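Local coordinates for SusD superfamily protein (Parabacteroides distasonis, PDB 3OTN) that probably binds nutrients, most likely carbohydrates, at the bacterial outer membrane, as a member of the SusD family, at residues K433-D436 / E441-D444; E293-G298 / R414-C419; L129-G134 / M424-L429; V197-A202 / M428-K433. One frame throughout, in Å; residues are numbered along the deposited sequence.

Contact 1: residues K433-D436 / E441-D444. With ACT (acetate ion), chain I.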
loop_
_atom_site.group_PDB
_atom_site.type_symbol
_atom_site.label_atom_id
_atom_site.label_comp_id
_atom_site.label_asym_id
_atom_site.label_seq_id
_atom_site.Cartn_x
_atom_site.Cartn_y
_atom_site.Cartn_z
ATOM N N LYS A 433 2.669 2.404 -17.549
ATOM C CA LYS A 433 3.863 1.686 -17.973
ATOM C C LYS A 433 4.057 0.477 -17.071
ATOM O O LYS A 433 3.836 0.547 -15.867
ATOM C CB LYS A 433 5.117 2.574 -17.918
ATOM C CG LYS A 433 5.075 3.820 -18.807
ATOM C CD LYS A 433 5.421 3.533 -20.241
ATOM C CE LYS A 433 5.474 4.826 -21.055
ATOM N NZ LYS A 433 5.647 4.450 -22.477
ATOM N N ILE A 434 4.494 -0.628 -17.666
ATOM C CA ILE A 434 4.825 -1.856 -16.941
ATOM C C ILE A 434 6.293 -2.231 -17.248
ATOM O O ILE A 434 6.707 -2.314 -18.429
ATOM C CB ILE A 434 3.906 -2.986 -17.397
ATOM C CG1 ILE A 434 2.500 -2.775 -16.800
ATOM C CG2 ILE A 434 4.462 -4.361 -17.011
ATOM C CD1 ILE A 434 1.459 -3.787 -17.318
ATOM N N ARG A 435 7.073 -2.456 -16.192
ATOM C CA ARG A 435 8.448 -2.891 -16.374
ATOM C C ARG A 435 8.474 -4.352 -16.864
ATOM O O ARG A 435 7.945 -5.237 -16.213
ATOM C CB ARG A 435 9.238 -2.772 -15.066
ATOM C CG ARG A 435 10.729 -2.888 -15.261
ATOM C CD ARG A 435 11.482 -2.913 -13.931
ATOM N NE ARG A 435 12.897 -2.674 -14.159
ATOM C CZ ARG A 435 13.786 -3.589 -14.530
ATOM N NH1 ARG A 435 13.449 -4.875 -14.724
ATOM N NH2 ARG A 435 15.042 -3.212 -14.708
ATOM N N ASP A 436 9.087 -4.587 -18.016
ATOM C CA ASP A 436 9.250 -5.926 -18.551
ATOM C C ASP A 436 10.451 -6.608 -17.896
ATOM O O ASP A 436 11.552 -6.060 -17.880
ATOM C CB ASP A 436 9.459 -5.891 -20.073
ATOM C CG ASP A 436 9.630 -7.295 -20.661
ATOM O OD1 ASP A 436 8.683 -8.095 -20.579
ATOM O OD2 ASP A 436 10.714 -7.579 -21.183
ATOM N N GLU A 441 12.765 -2.896 -19.855
ATOM C CA GLU A 441 12.169 -1.732 -20.496
ATOM C C GLU A 441 10.775 -1.465 -19.957
ATOM O O GLU A 441 10.060 -2.389 -19.581
ATOM C CB GLU A 441 12.128 -1.929 -22.019
ATOM C CG GLU A 441 13.512 -2.104 -22.605
ATOM C CD GLU A 441 13.515 -2.217 -24.108
ATOM O OE1 GLU A 441 12.416 -2.329 -24.707
ATOM O OE2 GLU A 441 14.628 -2.210 -24.679
ATOM N N TYR A 442 10.397 -0.187 -19.939
ATOM C CA TYR A 442 9.083 0.230 -19.530
ATOM C C TYR A 442 8.201 0.236 -20.771
ATOM O O TYR A 442 8.420 1.020 -21.691
ATOM C CB TYR A 442 9.143 1.574 -18.758
ATOM C CG TYR A 442 9.716 1.345 -17.378
ATOM C CD1 TYR A 442 8.883 1.026 -16.292
ATOM C CD2 TYR A 442 11.098 1.356 -17.167
ATOM C CE1 TYR A 442 9.407 0.760 -15.067
ATOM C CE2 TYR A 442 11.637 1.070 -15.928
ATOM C CZ TYR A 442 10.792 0.777 -14.884
ATOM O OH TYR A 442 11.302 0.491 -13.668
ATOM N N VAL A 443 7.245 -0.690 -20.826
ATOM C CA VAL A 443 6.383 -0.847 -21.997
ATOM C C VAL A 443 4.999 -0.315 -21.638
ATOM O O VAL A 443 4.668 -0.195 -20.467
ATOM C CB VAL A 443 6.334 -2.313 -22.503
ATOM C CG1 VAL A 443 7.744 -2.873 -22.669
ATOM C CG2 VAL A 443 5.585 -3.198 -21.543
ATOM N N ASP A 444 4.195 0.028 -22.643
ATOM C CA ASP A 444 2.873 0.543 -22.373
ATOM C C ASP A 444 2.022 -0.506 -21.698
ATOM O O ASP A 444 2.060 -1.689 -22.071
ATOM C CB ASP A 444 2.179 1.004 -23.646
ATOM C CG ASP A 444 2.782 2.263 -24.205
ATOM O OD1 ASP A 444 3.594 2.924 -23.509
ATOM O OD2 ASP A 444 2.426 2.577 -25.349
HETATM C C ACT I . 16.773 -6.483 -16.341
HETATM O O ACT I . 16.030 -6.171 -15.376
HETATM O OXT ACT I . 16.422 -7.501 -16.954
HETATM C CH3 ACT I . 17.996 -5.723 -16.776
#
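I434 and V443 form the hydrogen-bonded pair of an antiparallel beta hairpin, I434 N reaching V443 O at 2.8 Å and V443 N reaching I434 O at 2.9 Å, with the K433–D444 and R435–Y442 non-hydrogen-bonded pairs before and after it. One further bond, D436 N to E441 O, 2.9 Å and nearly straight, carries the ladder beyond the strands. R435 and Y442 share a face of the hairpin. The arginine starts with CG pointing away from its own backbone N (chi1 -166°) and runs out extended, laying CG over the tyrosine face, 4.1 Å from the ring centroid: a CH-pi contact. Its guanidinium then stands almost perpendicular to that ring, the planes 88° apart, with Y442 OH close to the guanidinium plane at its edge. D412 of helix 403-418 joins the two polar ends, making a salt bridge with R435 NE and a hydrogen bond with Y442 OH. The terminal nitrogens both turn to one oxygen of an acetate, probably a crystallisation component, with R435 NH1 3.0 Å from ACT O. At the opposite end of the ladder, K433 bends at chi2 (-82°) and runs beside D444, bringing NZ to D444 OD1 at 2.8 Å in a salt bridge. The hairpin thus adds charge pairing to its ladder, and the arginine, anchored through NE by a carboxylate, shares one acetate oxygen between NH1 and NH2, consistent with small-anion binding.

Contact 2: residues E293-G298 / R414-C419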
loop_
_atom_site.group_PDB
_atom_site.type_symbol
_atom_site.label_atom_id
_atom_site.label_comp_id
_atom_site.label_asym_id
_atom_site.label_seq_id
_atom_site.Cartn_x
_atom_site.Cartn_y
_atom_site.Cartn_z
ATOM N N GLU A 293 14.700 -12.791 -10.929
ATOM C CA GLU A 293 15.902 -12.849 -11.767
ATOM C C GLU A 293 16.159 -11.543 -12.550
ATOM O O GLU A 293 17.168 -11.451 -13.215
ATOM C CB GLU A 293 15.847 -14.094 -12.665
ATOM C CG GLU A 293 15.891 -15.348 -11.754
ATOM C CD GLU A 293 15.857 -16.682 -12.453
ATOM O OE1 GLU A 293 15.647 -16.712 -13.681
ATOM O OE2 GLU A 293 16.063 -17.697 -11.734
ATOM N N SER A 294 15.250 -10.554 -12.447
ATOM C CA SER A 294 15.400 -9.230 -13.095
ATOM C C SER A 294 16.239 -8.212 -12.327
ATOM O O SER A 294 16.594 -7.171 -12.881
ATOM C CB SER A 294 14.024 -8.598 -13.382
ATOM O OG SER A 294 13.367 -8.091 -12.235
ATOM N N PHE A 295 16.502 -8.477 -11.045
ATOM C CA PHE A 295 17.335 -7.606 -10.224
ATOM C C PHE A 295 18.767 -7.598 -10.765
ATOM O O PHE A 295 19.235 -8.593 -11.284
ATOM C CB PHE A 295 17.393 -8.072 -8.766
ATOM C CG PHE A 295 16.151 -7.777 -7.966
ATOM C CD1 PHE A 295 14.961 -8.446 -8.225
ATOM C CD2 PHE A 295 16.206 -6.908 -6.870
ATOM C CE1 PHE A 295 13.831 -8.204 -7.463
ATOM C CE2 PHE A 295 15.078 -6.661 -6.104
ATOM C CZ PHE A 295 13.895 -7.309 -6.392
ATOM N N GLU A 296 19.446 -6.476 -10.573
ATOM C CA GLU A 296 20.819 -6.293 -10.988
ATOM C C GLU A 296 21.707 -7.378 -10.343
ATOM O O GLU A 296 21.451 -7.825 -9.203
ATOM C CB GLU A 296 21.258 -4.881 -10.587
ATOM C CG GLU A 296 22.437 -4.291 -11.372
ATOM C CD GLU A 296 22.653 -2.816 -11.052
ATOM O OE1 GLU A 296 21.658 -2.073 -10.813
ATOM O OE2 GLU A 296 23.826 -2.388 -11.046
ATOM N N LYS A 297 22.703 -7.852 -11.090
ATOM C CA LYS A 297 23.672 -8.839 -10.578
ATOM C C LYS A 297 24.330 -8.284 -9.326
ATOM O O LYS A 297 24.653 -7.098 -9.279
ATOM C CB LYS A 297 24.731 -9.172 -11.639
ATOM C CG LYS A 297 25.539 -10.449 -11.340
ATOM N N GLY A 298 24.464 -9.102 -8.283
ATOM C CA GLY A 298 25.058 -8.635 -7.015
ATOM C C GLY A 298 24.165 -7.789 -6.094
ATOM O O GLY A 298 24.628 -7.245 -5.064
ATOM N N ARG A 414 11.840 1.754 -7.246
ATOM C CA ARG A 414 10.514 1.553 -6.717
ATOM C C ARG A 414 10.113 0.075 -6.839
ATOM O O ARG A 414 9.584 -0.499 -5.886
ATOM C CB ARG A 414 9.493 2.450 -7.400
ATOM C CG ARG A 414 9.660 3.938 -7.019
ATOM C CD ARG A 414 8.508 4.783 -7.588
ATOM N NE ARG A 414 7.287 4.426 -6.888
ATOM C CZ ARG A 414 6.960 4.833 -5.675
ATOM N NH1 ARG A 414 7.708 5.707 -5.016
ATOM N NH2 ARG A 414 5.846 4.390 -5.124
ATOM N N TYR A 415 10.328 -0.520 -8.016
ATOM C CA TYR A 415 10.006 -1.924 -8.208
ATOM C C TYR A 415 10.857 -2.791 -7.259
ATOM O O TYR A 415 10.336 -3.644 -6.538
ATOM C CB TYR A 415 10.268 -2.385 -9.643
ATOM C CG TYR A 415 9.126 -2.124 -10.626
ATOM C CD1 TYR A 415 8.781 -0.828 -11.013
ATOM C CD2 TYR A 415 8.437 -3.180 -11.211
ATOM C CE1 TYR A 415 7.772 -0.587 -11.955
ATOM C CE2 TYR A 415 7.435 -2.954 -12.136
ATOM C CZ TYR A 415 7.112 -1.676 -12.517
ATOM O OH TYR A 415 6.104 -1.494 -13.418
ATOM N N PHE A 416 12.158 -2.548 -7.262
ATOM C CA PHE A 416 13.080 -3.408 -6.545
ATOM C C PHE A 416 13.022 -3.258 -5.034
ATOM O O PHE A 416 13.136 -4.273 -4.330
ATOM C CB PHE A 416 14.501 -3.245 -7.038
ATOM C CG PHE A 416 14.698 -3.625 -8.520
ATOM C CD1 PHE A 416 14.171 -4.814 -9.045
ATOM C CD2 PHE A 416 15.444 -2.820 -9.345
ATOM C CE1 PHE A 416 14.378 -5.151 -10.400
ATOM C CE2 PHE A 416 15.659 -3.153 -10.696
ATOM C CZ PHE A 416 15.124 -4.323 -11.208
ATOM N N ASP A 417 12.900 -2.029 -4.544
ATOM C CA ASP A 417 12.933 -1.754 -3.107
ATOM C C ASP A 417 11.571 -1.871 -2.441
ATOM O O ASP A 417 11.478 -2.319 -1.285
ATOM C CB ASP A 417 13.519 -0.364 -2.808
ATOM C CG ASP A 417 14.514 -0.387 -1.670
ATOM O OD1 ASP A 417 15.497 -1.136 -1.834
ATOM O OD2 ASP A 417 14.310 0.301 -0.629
ATOM N N LEU A 418 10.523 -1.457 -3.155
ATOM C CA LEU A 418 9.165 -1.492 -2.611
ATOM C C LEU A 418 8.296 -2.689 -3.049
ATOM O O LEU A 418 7.079 -2.677 -2.863
ATOM C CB LEU A 418 8.454 -0.174 -2.939
ATOM C CG LEU A 418 9.287 1.091 -2.639
ATOM C CD1 LEU A 418 8.515 2.332 -3.084
ATOM C CD2 LEU A 418 9.617 1.151 -1.143
ATOM N N CYS A 419 8.890 -3.724 -3.631
ATOM C CA CYS A 419 8.090 -4.832 -4.124
ATOM C C CYS A 419 7.246 -5.486 -3.035
ATOM O O CYS A 419 7.715 -5.667 -1.917
ATOM C CB CYS A 419 8.964 -5.907 -4.776
ATOM S SG CYS A 419 10.368 -6.507 -3.753
#
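F416 leans out from the C-terminal end of helix 403-418 and meets F295, in the loop that follows helix 289-292, along one flank, from CB through CD1. At the root, F416 CB packs against F295 CE2, 3.6 Å away. F416 CG follows along the same side of the partner ring, also nearest to CE2. Then comes F416 CD1, which sits over the centre of the F295 ring, 3.4 Å above its plane. The two rings are neither stacked nor edge-to-face: their planes lie 42° apart and their centroids 4.5 Å. This oblique aromatic pair, with no hydrogen bond between the two segments, joins the loop to the end of helix 403-418 within the SusD-family part of the chain. Substituting an alanine for F295 would probably expose one flank of F416 to a gap and leave its ring freer to tilt. Further out, S294 OG lies at the edge of the F416 ring, in its plane, 3.6 Å from F416 CE1; its hydrogen bond goes to the backbone O of F291. The outermost atom, F416 CZ, lies 3.6 Å from S294 O, and R435 of the neighbouring hairpin packs its guanidinium near it. The F295 ring also lies beside the backbone: its CE2 is 3.6 Å from F416 O, a buried carbonyl oxygen with no hydrogen-bonding partner in the model. C419 SG lies more loosely at the edge of the F295 ring.

Contact 3: residues L129-G134 / M424-L429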
loop_
_atom_site.group_PDB
_atom_site.type_symbol
_atom_site.label_atom_id
_atom_site.label_comp_id
_atom_site.label_asym_id
_atom_site.label_seq_id
_atom_site.Cartn_x
_atom_site.Cartn_y
_atom_site.Cartn_z
ATOM N N LEU A 129 -10.014 4.290 -2.846
ATOM C CA LEU A 129 -11.212 4.065 -3.673
ATOM C C LEU A 129 -11.074 4.555 -5.119
ATOM O O LEU A 129 -11.386 3.804 -6.082
ATOM C CB LEU A 129 -12.447 4.681 -3.042
ATOM C CG LEU A 129 -13.019 3.971 -1.834
ATOM C CD1 LEU A 129 -14.084 4.923 -1.243
ATOM C CD2 LEU A 129 -13.664 2.631 -2.243
ATOM N N VAL A 130 -10.587 5.770 -5.307
ATOM C CA VAL A 130 -10.515 6.321 -6.675
ATOM C C VAL A 130 -9.480 5.620 -7.521
ATOM O O VAL A 130 -9.693 5.461 -8.725
ATOM C CB VAL A 130 -10.296 7.891 -6.765
ATOM C CG1 VAL A 130 -11.513 8.655 -6.209
ATOM C CG2 VAL A 130 -9.005 8.319 -6.096
ATOM N N ARG A 131 -8.373 5.185 -6.914
ATOM C CA ARG A 131 -7.302 4.488 -7.657
ATOM C C ARG A 131 -7.699 3.074 -8.077
ATOM O O ARG A 131 -7.328 2.640 -9.155
ATOM C CB ARG A 131 -6.013 4.442 -6.840
ATOM C CG ARG A 131 -5.323 5.812 -6.786
ATOM C CD ARG A 131 -4.003 5.753 -6.075
ATOM N NE ARG A 131 -4.172 5.405 -4.672
ATOM C CZ ARG A 131 -3.176 5.101 -3.856
ATOM N NH1 ARG A 131 -1.914 5.107 -4.284
ATOM N NH2 ARG A 131 -3.451 4.799 -2.596
ATOM N N ILE A 132 -8.471 2.409 -7.224
ATOM C CA ILE A 132 -8.923 1.034 -7.431
ATOM C C ILE A 132 -10.098 0.975 -8.392
ATOM O O ILE A 132 -10.076 0.167 -9.320
ATOM C CB ILE A 132 -9.296 0.344 -6.059
ATOM C CG1 ILE A 132 -8.035 0.190 -5.212
ATOM C CG2 ILE A 132 -9.959 -1.058 -6.266
ATOM C CD1 ILE A 132 -8.275 -0.240 -3.730
ATOM N N PHE A 133 -11.110 1.826 -8.155
ATOM C CA PHE A 133 -12.395 1.755 -8.838
ATOM C C PHE A 133 -12.722 2.888 -9.762
ATOM O O PHE A 133 -13.721 2.796 -10.477
ATOM C CB PHE A 133 -13.531 1.709 -7.784
ATOM C CG PHE A 133 -13.438 0.534 -6.842
ATOM C CD1 PHE A 133 -13.797 -0.741 -7.266
ATOM C CD2 PHE A 133 -13.059 0.714 -5.525
ATOM C CE1 PHE A 133 -13.730 -1.827 -6.415
ATOM C CE2 PHE A 133 -12.990 -0.363 -4.653
ATOM C CZ PHE A 133 -13.326 -1.635 -5.091
ATOM N N GLY A 134 -11.959 3.985 -9.721
ATOM C CA GLY A 134 -12.217 5.111 -10.601
ATOM C C GLY A 134 -13.288 5.998 -10.000
ATOM O O GLY A 134 -13.182 6.373 -8.842
HETATM N N MSE A 424 3.329 -1.030 -6.323
HETATM C CA MSE A 424 3.659 -1.269 -7.713
HETATM C C MSE A 424 2.420 -1.131 -8.636
HETATM O O MSE A 424 2.508 -0.532 -9.723
HETATM C CB MSE A 424 4.307 -2.661 -7.837
HETATM C CG MSE A 424 4.775 -3.036 -9.194
HETATM SE SE MSE A 424 5.402 -4.890 -9.218
HETATM C CE MSE A 424 7.101 -4.627 -8.252
ATOM N N TRP A 425 1.289 -1.714 -8.233
ATOM C CA TRP A 425 0.085 -1.675 -9.080
ATOM C C TRP A 425 -0.331 -0.200 -9.304
ATOM O O TRP A 425 -0.558 0.219 -10.431
ATOM C CB TRP A 425 -1.068 -2.484 -8.496
ATOM C CG TRP A 425 -2.281 -2.498 -9.393
ATOM C CD1 TRP A 425 -3.484 -1.961 -9.115
ATOM C CD2 TRP A 425 -2.364 -2.999 -10.730
ATOM N NE1 TRP A 425 -4.338 -2.128 -10.166
ATOM C CE2 TRP A 425 -3.681 -2.766 -11.176
ATOM C CE3 TRP A 425 -1.469 -3.623 -11.583
ATOM C CZ2 TRP A 425 -4.113 -3.135 -12.443
ATOM C CZ3 TRP A 425 -1.883 -3.984 -12.836
ATOM C CH2 TRP A 425 -3.199 -3.744 -13.257
ATOM N N PHE A 426 -0.372 0.565 -8.226
ATOM C CA PHE A 426 -0.665 2.008 -8.313
ATOM C C PHE A 426 0.358 2.785 -9.185
ATOM O O PHE A 426 -0.040 3.645 -9.974
ATOM C CB PHE A 426 -0.747 2.635 -6.918
ATOM C CG PHE A 426 -1.935 2.158 -6.085
ATOM C CD1 PHE A 426 -3.174 1.914 -6.656
ATOM C CD2 PHE A 426 -1.783 1.962 -4.721
ATOM C CE1 PHE A 426 -4.259 1.496 -5.872
ATOM C CE2 PHE A 426 -2.838 1.554 -3.933
ATOM C CZ PHE A 426 -4.085 1.320 -4.504
ATOM N N ASP A 427 1.647 2.457 -9.077
ATOM C CA ASP A 427 2.654 3.033 -10.015
ATOM C C ASP A 427 2.329 2.730 -11.506
ATOM O O ASP A 427 2.376 3.609 -12.378
ATOM C CB ASP A 427 4.056 2.489 -9.728
ATOM C CG ASP A 427 4.655 3.004 -8.454
ATOM O OD1 ASP A 427 4.090 3.884 -7.755
ATOM O OD2 ASP A 427 5.771 2.517 -8.153
HETATM N N MSE A 428 1.981 1.487 -11.775
HETATM C CA MSE A 428 1.613 1.067 -13.118
HETATM C C MSE A 428 0.402 1.856 -13.655
HETATM O O MSE A 428 0.390 2.249 -14.816
HETATM C CB MSE A 428 1.364 -0.449 -13.174
HETATM C CG MSE A 428 2.605 -1.299 -12.931
HETATM SE SE MSE A 428 2.121 -3.188 -12.835
HETATM C CE MSE A 428 3.875 -4.055 -12.749
ATOM N N LEU A 429 -0.589 2.104 -12.808
ATOM C CA LEU A 429 -1.792 2.829 -13.234
ATOM C C LEU A 429 -1.500 4.319 -13.516
ATOM O O LEU A 429 -2.011 4.874 -14.493
ATOM C CB LEU A 429 -2.891 2.703 -12.178
ATOM C CG LEU A 429 -3.479 1.291 -11.944
ATOM C CD1 LEU A 429 -4.624 1.372 -10.935
ATOM C CD2 LEU A 429 -3.962 0.602 -13.279
#
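R131 folds its guanidinium flat onto the ring of F426, where helix 108-133 passes helix 424-431. The conformation that permits this is a single bend: the arginine is extended at chi2 but turns at chi3 (-65°), swinging the head group back over the phenyl face. R131 CZ lies 3.7 Å from the F426 ring centroid, displaced toward the rim, and the planes differ by 20°, giving a stacked cation-pi pair. The closest atoms are R131 NH1 and F426 CD2, at 3.2 Å. Lower in the chain, R131 CD rests over the same face as a CH-pi donor, 4.2 Å from the centroid, while R131 CB touches F426 CE1 at 3.6 Å. Rotation of the guanidinium is further restricted by R131 NE, which hydrogen-bonds the backbone O of F127 one turn earlier; F127 and Y128 also make cation-pi contacts with this arginine. I132 CG1 closes on the ring from its edge, 4.0 Å from F426 CE1, and L429 CD1 fits against the backbone R131 O. With a serine in place of F426 the guanidinium has no ring to lie on and would probably be freer to turn, with a gap beside I132 CG1. The two helix axes, 10.9 Å apart at closest approach, cross at 72°. This steep helix-helix packing, bridged by an arginine–aromatic stack, joins the N- and C-terminal parts of the helix-rich SusD fold.

Contact 4: residues V197-A202 / M428-K433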
loop_
_atom_site.group_PDB
_atom_site.type_symbol
_atom_site.label_atom_id
_atom_site.label_comp_id
_atom_site.label_asym_id
_atom_site.label_seq_id
_atom_site.Cartn_x
_atom_site.Cartn_y
_atom_site.Cartn_z
ATOM N N VAL A 197 -0.816 11.927 -3.552
ATOM C CA VAL A 197 -2.006 12.471 -4.199
ATOM C C VAL A 197 -1.654 13.361 -5.393
ATOM O O VAL A 197 -2.135 13.148 -6.486
ATOM C CB VAL A 197 -2.921 13.209 -3.186
ATOM C CG1 VAL A 197 -3.970 14.060 -3.891
ATOM C CG2 VAL A 197 -3.572 12.163 -2.233
ATOM N N TYR A 198 -0.789 14.334 -5.180
ATOM C CA TYR A 198 -0.389 15.231 -6.246
ATOM C C TYR A 198 0.436 14.573 -7.360
ATOM O O TYR A 198 0.239 14.886 -8.532
ATOM C CB TYR A 198 0.388 16.392 -5.640
ATOM C CG TYR A 198 -0.445 17.468 -4.989
ATOM C CD1 TYR A 198 -1.641 17.937 -5.577
ATOM C CD2 TYR A 198 0.031 18.144 -3.880
ATOM C CE1 TYR A 198 -2.350 18.995 -5.031
ATOM C CE2 TYR A 198 -0.689 19.209 -3.323
ATOM C CZ TYR A 198 -1.866 19.632 -3.888
ATOM O OH TYR A 198 -2.547 20.725 -3.340
ATOM N N LEU A 199 1.337 13.647 -6.996
ATOM C CA LEU A 199 2.081 12.875 -7.982
ATOM C C LEU A 199 1.129 12.077 -8.881
ATOM O O LEU A 199 1.300 12.059 -10.106
ATOM C CB LEU A 199 3.076 11.925 -7.301
ATOM C CG LEU A 199 3.907 10.989 -8.181
ATOM C CD1 LEU A 199 4.727 11.765 -9.201
ATOM C CD2 LEU A 199 4.780 10.034 -7.251
ATOM N N THR A 200 0.122 11.449 -8.278
ATOM C CA THR A 200 -0.887 10.655 -9.002
ATOM C C THR A 200 -1.775 11.538 -9.862
ATOM O O THR A 200 -2.059 11.201 -11.015
ATOM C CB THR A 200 -1.742 9.798 -8.023
ATOM O OG1 THR A 200 -0.869 9.014 -7.196
ATOM C CG2 THR A 200 -2.691 8.829 -8.764
ATOM N N TYR A 201 -2.202 12.674 -9.308
ATOM C CA TYR A 201 -3.005 13.668 -10.044
ATOM C C TYR A 201 -2.323 14.129 -11.314
ATOM O O TYR A 201 -2.981 14.343 -12.330
ATOM C CB TYR A 201 -3.287 14.862 -9.138
ATOM C CG TYR A 201 -4.444 15.757 -9.516
ATOM C CD1 TYR A 201 -4.357 16.617 -10.596
ATOM C CD2 TYR A 201 -5.602 15.792 -8.752
ATOM C CE1 TYR A 201 -5.390 17.467 -10.926
ATOM C CE2 TYR A 201 -6.644 16.670 -9.063
ATOM C CZ TYR A 201 -6.532 17.499 -10.155
ATOM O OH TYR A 201 -7.525 18.373 -10.496
ATOM N N ALA A 202 -0.998 14.255 -11.271
ATOM C CA ALA A 202 -0.209 14.611 -12.447
ATOM C C ALA A 202 -0.116 13.469 -13.463
ATOM O O ALA A 202 0.055 13.717 -14.655
ATOM C CB ALA A 202 1.196 15.068 -12.054
HETATM N N MSE A 428 1.981 1.487 -11.775
HETATM C CA MSE A 428 1.613 1.067 -13.118
HETATM C C MSE A 428 0.402 1.856 -13.655
HETATM O O MSE A 428 0.390 2.249 -14.816
HETATM C CB MSE A 428 1.364 -0.449 -13.174
HETATM C CG MSE A 428 2.605 -1.299 -12.931
HETATM SE SE MSE A 428 2.121 -3.188 -12.835
HETATM C CE MSE A 428 3.875 -4.055 -12.749
ATOM N N LEU A 429 -0.589 2.104 -12.808
ATOM C CA LEU A 429 -1.792 2.829 -13.234
ATOM C C LEU A 429 -1.500 4.319 -13.516
ATOM O O LEU A 429 -2.011 4.874 -14.493
ATOM C CB LEU A 429 -2.891 2.703 -12.178
ATOM C CG LEU A 429 -3.479 1.291 -11.944
ATOM C CD1 LEU A 429 -4.624 1.372 -10.935
ATOM C CD2 LEU A 429 -3.962 0.602 -13.279
ATOM N N ARG A 430 -0.690 4.963 -12.681
ATOM C CA ARG A 430 -0.428 6.391 -12.857
ATOM C C ARG A 430 0.575 6.710 -13.965
ATOM O O ARG A 430 0.505 7.796 -14.535
ATOM C CB ARG A 430 -0.074 7.090 -11.521
ATOM C CG ARG A 430 1.248 6.743 -10.951
ATOM C CD ARG A 430 1.455 7.431 -9.599
ATOM N NE ARG A 430 2.654 6.881 -8.998
ATOM C CZ ARG A 430 3.895 7.148 -9.420
ATOM N NH1 ARG A 430 4.128 8.026 -10.414
ATOM N NH2 ARG A 430 4.909 6.544 -8.841
ATOM N N THR A 431 1.459 5.766 -14.299
ATOM C CA THR A 431 2.383 5.935 -15.414
ATOM C C THR A 431 1.841 5.295 -16.701
ATOM O O THR A 431 2.268 5.666 -17.780
ATOM C CB THR A 431 3.765 5.312 -15.111
ATOM O OG1 THR A 431 3.657 3.889 -14.915
ATOM C CG2 THR A 431 4.372 5.930 -13.879
ATOM N N ARG A 432 0.915 4.334 -16.581
ATOM C CA ARG A 432 0.487 3.438 -17.690
ATOM C C ARG A 432 1.698 2.790 -18.377
ATOM O O ARG A 432 1.727 2.643 -19.595
ATOM C CB ARG A 432 -0.455 4.142 -18.681
ATOM C CG ARG A 432 -1.827 4.360 -18.026
ATOM C CD ARG A 432 -2.857 4.918 -18.928
ATOM N NE ARG A 432 -4.047 5.281 -18.150
ATOM C CZ ARG A 432 -5.089 5.937 -18.655
ATOM N NH1 ARG A 432 -5.093 6.292 -19.928
ATOM N NH2 ARG A 432 -6.127 6.257 -17.893
ATOM N N LYS A 433 2.669 2.404 -17.549
ATOM C CA LYS A 433 3.863 1.686 -17.973
ATOM C C LYS A 433 4.057 0.477 -17.071
ATOM O O LYS A 433 3.836 0.547 -15.867
ATOM C CB LYS A 433 5.117 2.574 -17.918
ATOM C CG LYS A 433 5.075 3.820 -18.807
ATOM C CD LYS A 433 5.421 3.533 -20.241
ATOM C CE LYS A 433 5.474 4.826 -21.055
ATOM N NZ LYS A 433 5.647 4.450 -22.477
HETATM O O HOH W 1 2.364 10.010 -11.703
#
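R430, on the last turn of helix 424-431, is the interhelical bridge of this buried packing contact, meeting L199 and T200 near the C-terminal end of helix 187-202 in the SusD fold. Its CG occupies the crowded position between backbone N and carbonyl carbon (chi1 71°), and from there the chain runs extended to NE, across the neighbouring helix. On the way R430 CD passes T200 OG1 at 3.7 Å, not as a hydrogen bond; that hydroxyl is hydrogen-bonded to the backbone O of D196. The flat head then meets L199: the leucine branch atom CD2 lies over the centre of the guanidinium, 3.6 Å above its plane, and L199 CG approaches R430 NH1 to 3.7 Å. One water, near the guanidinium plane at its edge, links the helices, accepting from R430 NH1 at 3.0 Å and donating to L199 O at 2.8 Å. The charged end is also paired: NH1 makes a salt bridge with E369 of helix 360-375, and NH2 makes one with D427, a turn back on its own helix. The arginine is therefore amphipathic in use, with a hydrocarbon partner over its face and acidic and water partners at its nitrogens; the two carboxylates probably offset the cost of burying its charge.

Read from the N terminus, the chain opens contact 3 at residues 129-134 and contact 4 at 197-202; both close on the same stretch of helix 424-431, with M428 and L429 in the segments of each, so the loop of contact 4 overlaps most of that of contact 3. Contact 2 opens at 293-298 and closes at 414-419, wholly within both. Contact 1 comes last, a short hairpin starting at K433, where contact 4 ends. Helix 424-431 is thus the hub: it receives two N-terminal helices, is joined to helix 403-418 by the R414–D427 salt bridge, and leads directly into the hairpin. Y415, in segment 414-419, packs on M424 and M428 and probably hydrogen-bonds R435 N.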